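Local coordinates for protein YrdA (PDB 3TIO), which probably binds zinc, as a homologue of gamma-class carbonic anhydrases that assembles as a trimer with metal sites between its subunits, at residues 59-64 and 88-93; 97-102 and 109-114. The protein carries 1 engineered substitution. One frame throughout, in Å; residues are numbered along the deposited sequence.

Contact 1. Residues 59-64 and 88-93; sequences IQDGSM and VGHKVM. With ZN (zinc ion), chain I; PO4 (phosphate ion), chain H.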
# COMPACT_ATOMS: atom_id res chain seq x y z
N ILE A 59 -8.76 -11.35 -4.97
CA ILE A 59 -8.36 -10.01 -4.57
C ILE A 59 -7.14 -10.27 -3.70
O ILE A 59 -7.26 -10.64 -2.53
CB ILE A 59 -9.46 -9.29 -3.75
CG1 ILE A 59 -10.78 -9.26 -4.54
CG2 ILE A 59 -9.00 -7.88 -3.41
CD1 ILE A 59 -10.67 -8.63 -5.92
N GLN A 60 -5.96 -10.07 -4.28
CA GLN A 60 -4.71 -10.36 -3.58
C GLN A 60 -4.28 -9.41 -2.46
O GLN A 60 -4.76 -8.29 -2.34
CB GLN A 60 -3.61 -10.55 -4.61
CG GLN A 60 -3.86 -11.79 -5.47
CD GLN A 60 -2.83 -11.99 -6.54
OE1 GLN A 60 -1.63 -12.04 -6.27
NE2 GLN A 60 -3.28 -12.12 -7.79
N ASP A 61 -3.36 -9.93 -1.64
CA ASP A 61 -2.82 -9.26 -0.45
C ASP A 61 -2.57 -7.77 -0.56
O ASP A 61 -1.90 -7.31 -1.49
CB ASP A 61 -1.50 -9.91 -0.02
CG ASP A 61 -1.47 -11.41 -0.22
OD1 ASP A 61 -1.64 -11.86 -1.37
OD2 ASP A 61 -1.27 -12.14 0.78
N GLY A 62 -3.08 -7.02 0.41
CA GLY A 62 -2.85 -5.58 0.45
C GLY A 62 -3.65 -4.70 -0.48
O GLY A 62 -3.40 -3.50 -0.55
N SER A 63 -4.61 -5.28 -1.20
CA SER A 63 -5.42 -4.48 -2.11
C SER A 63 -6.40 -3.62 -1.32
O SER A 63 -6.73 -3.93 -0.18
CB SER A 63 -6.19 -5.39 -3.07
OG SER A 63 -5.30 -6.00 -3.99
N MET A 64 -6.85 -2.53 -1.94
CA MET A 64 -7.79 -1.60 -1.31
C MET A 64 -8.86 -1.34 -2.35
O MET A 64 -8.58 -0.81 -3.43
CB MET A 64 -7.06 -0.30 -0.94
CG MET A 64 -7.72 0.52 0.17
SD MET A 64 -9.26 1.32 -0.31
CE MET A 64 -10.46 0.39 0.64
N VAL A 88 -6.90 -9.86 -9.34
CA VAL A 88 -6.52 -8.54 -8.86
C VAL A 88 -5.24 -8.72 -8.05
O VAL A 88 -5.26 -9.28 -6.96
CB VAL A 88 -7.62 -7.92 -7.99
CG1 VAL A 88 -7.17 -6.57 -7.43
CG2 VAL A 88 -8.89 -7.75 -8.82
N GLY A 89 -4.13 -8.26 -8.63
CA GLY A 89 -2.82 -8.41 -8.01
C GLY A 89 -2.62 -7.80 -6.64
O GLY A 89 -3.44 -7.03 -6.16
N HIS A 90 -1.50 -8.15 -6.01
CA HIS A 90 -1.19 -7.63 -4.68
C HIS A 90 -1.14 -6.11 -4.70
O HIS A 90 -0.72 -5.50 -5.68
CB HIS A 90 0.19 -8.09 -4.22
CG HIS A 90 0.41 -9.57 -4.30
ND1 HIS A 90 -0.18 -10.46 -3.43
CD2 HIS A 90 1.20 -10.31 -5.11
CE1 HIS A 90 0.24 -11.68 -3.70
NE2 HIS A 90 1.08 -11.62 -4.71
N LYS A 91 -1.58 -5.51 -3.59
CA LYS A 91 -1.53 -4.06 -3.42
C LYS A 91 -2.23 -3.23 -4.48
O LYS A 91 -1.88 -2.06 -4.68
CB LYS A 91 -0.08 -3.59 -3.33
CG LYS A 91 0.62 -3.91 -2.02
CD LYS A 91 2.04 -3.35 -2.05
CE LYS A 91 2.68 -3.38 -0.67
NZ LYS A 91 1.99 -2.47 0.27
N VAL A 92 -3.22 -3.80 -5.15
CA VAL A 92 -3.93 -3.04 -6.17
C VAL A 92 -4.98 -2.14 -5.53
O VAL A 92 -5.63 -2.50 -4.54
CB VAL A 92 -4.60 -3.98 -7.19
CG1 VAL A 92 -5.60 -3.22 -8.05
CG2 VAL A 92 -3.53 -4.59 -8.08
N MET A 93 -5.13 -0.95 -6.10
CA MET A 93 -6.09 0.05 -5.65
C MET A 93 -7.18 0.14 -6.71
O MET A 93 -6.91 0.54 -7.84
CB MET A 93 -5.38 1.40 -5.52
CG MET A 93 -6.28 2.60 -5.21
SD MET A 93 -6.55 2.85 -3.46
CE MET A 93 -8.35 2.62 -3.40
ZN ZN I . 2.16 -13.19 -5.50
P PO4 H . 0.66 0.42 -1.51
O1 PO4 H . 0.13 -0.26 -0.20
O2 PO4 H . 2.23 0.31 -1.57
O3 PO4 H . 0.03 -0.30 -2.77
O4 PO4 H . 0.24 1.94 -1.52
O HOH W 1 -0.20 -10.37 -7.93
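Backbone bonds tie 59-64 to 88-93 along their length: Q60 N to V88 O (2.9 Å), K91 N to D61 O and M64 N to V92 O. Parallel bridges, I59 with V88 and M64 with M93, flank two matching type II turns, Q60 to S63 and G89 to V92. S63 OG links the turns. Turned back beside its own backbone N (chi1 -70°), it donates to Q60 O, which also takes S63 N, and accepts V92 N at 3.2 Å. An alanine in place of this serine would probably leave V92 N with little beyond its weak bond to G89 O and strip Q60 O of one of its two donors. Apolar contacts sit at the ends, where I59 CD1 lies alongside V88 CG2 (3.5 Å) and M64 SD meets M93 CE (3.5 Å). Polar contacts gather round H90, whose NE2 binds zinc at 2.1 Å. D61 OD1 lies in plane at the ring edge, 2.9 Å from H90 ND1, but the bond is weak (118° at the hydrogen); OD1 also forms a salt bridge with R45 of the second subunit. Q60 OE1 sits over one ring face near the rim, its amide 85° from the ring plane, and a water links it to H90 N; Q60 NE2 bonds to N58. K91 NZ reaches phosphate O1 at 2.9 Å and G62 O of the second subunit. H66, H69 and H95 of the second subunit complete the zinc site; a metal between subunits is as in gamma-class carbonic anhydrases, here on stacked turns of a left-handed parallel beta-helix.

Contact 2. Residues 97-102 and 109-114; sequences CTIGNR and SILLDG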
# COMPACT_ATOMS: atom_id res chain seq x y z
N CYS A 97 -14.46 1.68 -10.31
CA CYS A 97 -14.30 1.35 -11.72
C CYS A 97 -15.12 0.11 -12.06
O CYS A 97 -15.80 -0.46 -11.21
CB CYS A 97 -12.83 1.10 -12.04
SG CYS A 97 -12.03 -0.10 -10.95
N THR A 98 -15.05 -0.29 -13.33
CA THR A 98 -15.76 -1.47 -13.81
C THR A 98 -14.75 -2.37 -14.50
O THR A 98 -14.06 -1.93 -15.42
CB THR A 98 -16.86 -1.10 -14.82
OG1 THR A 98 -17.83 -0.25 -14.18
CG2 THR A 98 -17.55 -2.35 -15.34
N ILE A 99 -14.67 -3.61 -14.05
CA ILE A 99 -13.74 -4.56 -14.65
C ILE A 99 -14.54 -5.75 -15.17
O ILE A 99 -15.39 -6.29 -14.47
CB ILE A 99 -12.71 -5.06 -13.61
CG1 ILE A 99 -11.87 -3.88 -13.12
CG2 ILE A 99 -11.82 -6.12 -14.23
CD1 ILE A 99 -10.93 -4.22 -11.99
N GLY A 100 -14.26 -6.13 -16.42
CA GLY A 100 -14.96 -7.24 -17.03
C GLY A 100 -14.51 -8.60 -16.54
O GLY A 100 -14.08 -8.75 -15.40
N ASN A 101 -14.61 -9.59 -17.42
CA ASN A 101 -14.22 -10.96 -17.09
C ASN A 101 -12.84 -11.29 -17.63
O ASN A 101 -12.41 -10.75 -18.65
CB ASN A 101 -15.24 -11.95 -17.67
CG ASN A 101 -16.66 -11.62 -17.26
OD1 ASN A 101 -16.96 -11.48 -16.07
ND2 ASN A 101 -17.56 -11.51 -18.24
N ARG A 102 -12.15 -12.19 -16.93
CA ARG A 102 -10.82 -12.63 -17.32
C ARG A 102 -9.87 -11.46 -17.54
O ARG A 102 -9.37 -11.23 -18.65
CB ARG A 102 -10.90 -13.48 -18.59
CG ARG A 102 -11.83 -14.69 -18.45
CD ARG A 102 -11.89 -15.49 -19.75
NE ARG A 102 -12.37 -14.68 -20.86
CZ ARG A 102 -13.64 -14.30 -21.02
NH1 ARG A 102 -14.56 -14.66 -20.14
NH2 ARG A 102 -13.97 -13.53 -22.04
N SER A 109 -0.98 -1.68 -9.12
CA SER A 109 -1.67 -0.77 -10.03
C SER A 109 -2.78 0.02 -9.35
O SER A 109 -3.26 -0.35 -8.27
CB SER A 109 -2.26 -1.54 -11.21
OG SER A 109 -1.23 -2.09 -12.00
N ILE A 110 -3.17 1.12 -9.98
CA ILE A 110 -4.23 1.99 -9.47
C ILE A 110 -5.25 2.21 -10.59
O ILE A 110 -4.90 2.70 -11.66
CB ILE A 110 -3.66 3.38 -9.05
CG1 ILE A 110 -2.65 3.21 -7.91
CG2 ILE A 110 -4.80 4.29 -8.62
CD1 ILE A 110 -1.98 4.52 -7.50
N LEU A 111 -6.50 1.83 -10.34
CA LEU A 111 -7.57 2.02 -11.32
C LEU A 111 -8.55 3.03 -10.74
O LEU A 111 -9.14 2.79 -9.68
CB LEU A 111 -8.27 0.69 -11.62
CG LEU A 111 -7.62 -0.21 -12.69
CD1 LEU A 111 -6.21 -0.59 -12.28
CD2 LEU A 111 -8.47 -1.45 -12.89
N LEU A 112 -8.70 4.15 -11.42
CA LEU A 112 -9.56 5.23 -10.93
C LEU A 112 -11.02 5.20 -11.35
O LEU A 112 -11.44 4.42 -12.19
CB LEU A 112 -8.93 6.57 -11.30
CG LEU A 112 -7.52 6.74 -10.71
CD1 LEU A 112 -6.90 8.04 -11.22
CD2 LEU A 112 -7.61 6.73 -9.18
N ASP A 113 -11.78 6.10 -10.73
CA ASP A 113 -13.21 6.20 -10.95
C ASP A 113 -13.65 6.30 -12.41
O ASP A 113 -13.07 7.06 -13.19
CB ASP A 113 -13.75 7.40 -10.18
CG ASP A 113 -13.40 7.34 -8.71
OD1 ASP A 113 -14.29 7.01 -7.90
OD2 ASP A 113 -12.23 7.61 -8.38
N GLY A 114 -14.67 5.53 -12.75
CA GLY A 114 -15.19 5.56 -14.11
C GLY A 114 -14.43 4.74 -15.12
O GLY A 114 -14.90 4.56 -16.24
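L111 takes up the close part of this contact, with C97 and I99 packed against it. CB of L111 meets C97 SG at 3.9 Å, while its CD2 reaches CD1 of I99 at 3.8 Å; the I99 and L111 side chains cross at about a right angle. C97 SG occupies the crowded position between its backbone N and carbonyl carbon (chi1 53°), which turns the sulfur toward L111. Its CB, meanwhile, lies 3.6 Å from L112 O, and C97 CA comes within 4.3 Å of G114 N. This buried patch is entirely van der Waals packing. Beyond I99 the segments diverge: G100, N101 and R102 are partly exposed and bind elsewhere, N101 to E84 and D119, R102 in a salt bridge with D120. On the other segment, S109, buried elsewhere, and I110 also lie away from 97-102, and I110 and L112 pack on the third subunit. Both segments fall within the hexapeptide-repeat range, and strands 98-99 and 110-111 belong to different parallel sheets of the beta-helix. Strand 98-99 lies between 80-82 and 116-117, strand 110-111 between 93-95 and 128-129, and L94 of strand 93-95 touches both I99 and L111.

Contacts 1 and 2 follow each other along the chain, their centres 12 Å apart, and meet where M93 of 88-93 lies beside 109-114. Two probable backbone bonds, M93 O to L111 N (2.8 Å) and M93 N to S109 O (2.9 Å), carry the parallel sheet from strand 93-95 to its neighbour 110-111. V92 CG1 also packs on S109 O at 3.7 Å. The two stand differently to the zinc sites. Contact 1 supplies H90 directly to a zinc shared with the second subunit. In contact 2, D113 bonds weakly to H95 of the same chain, a ligand of a different zinc site, and the L112 side chain lies about 9 Å from another zinc than the one H90 binds. Both contacts also touch the third subunit.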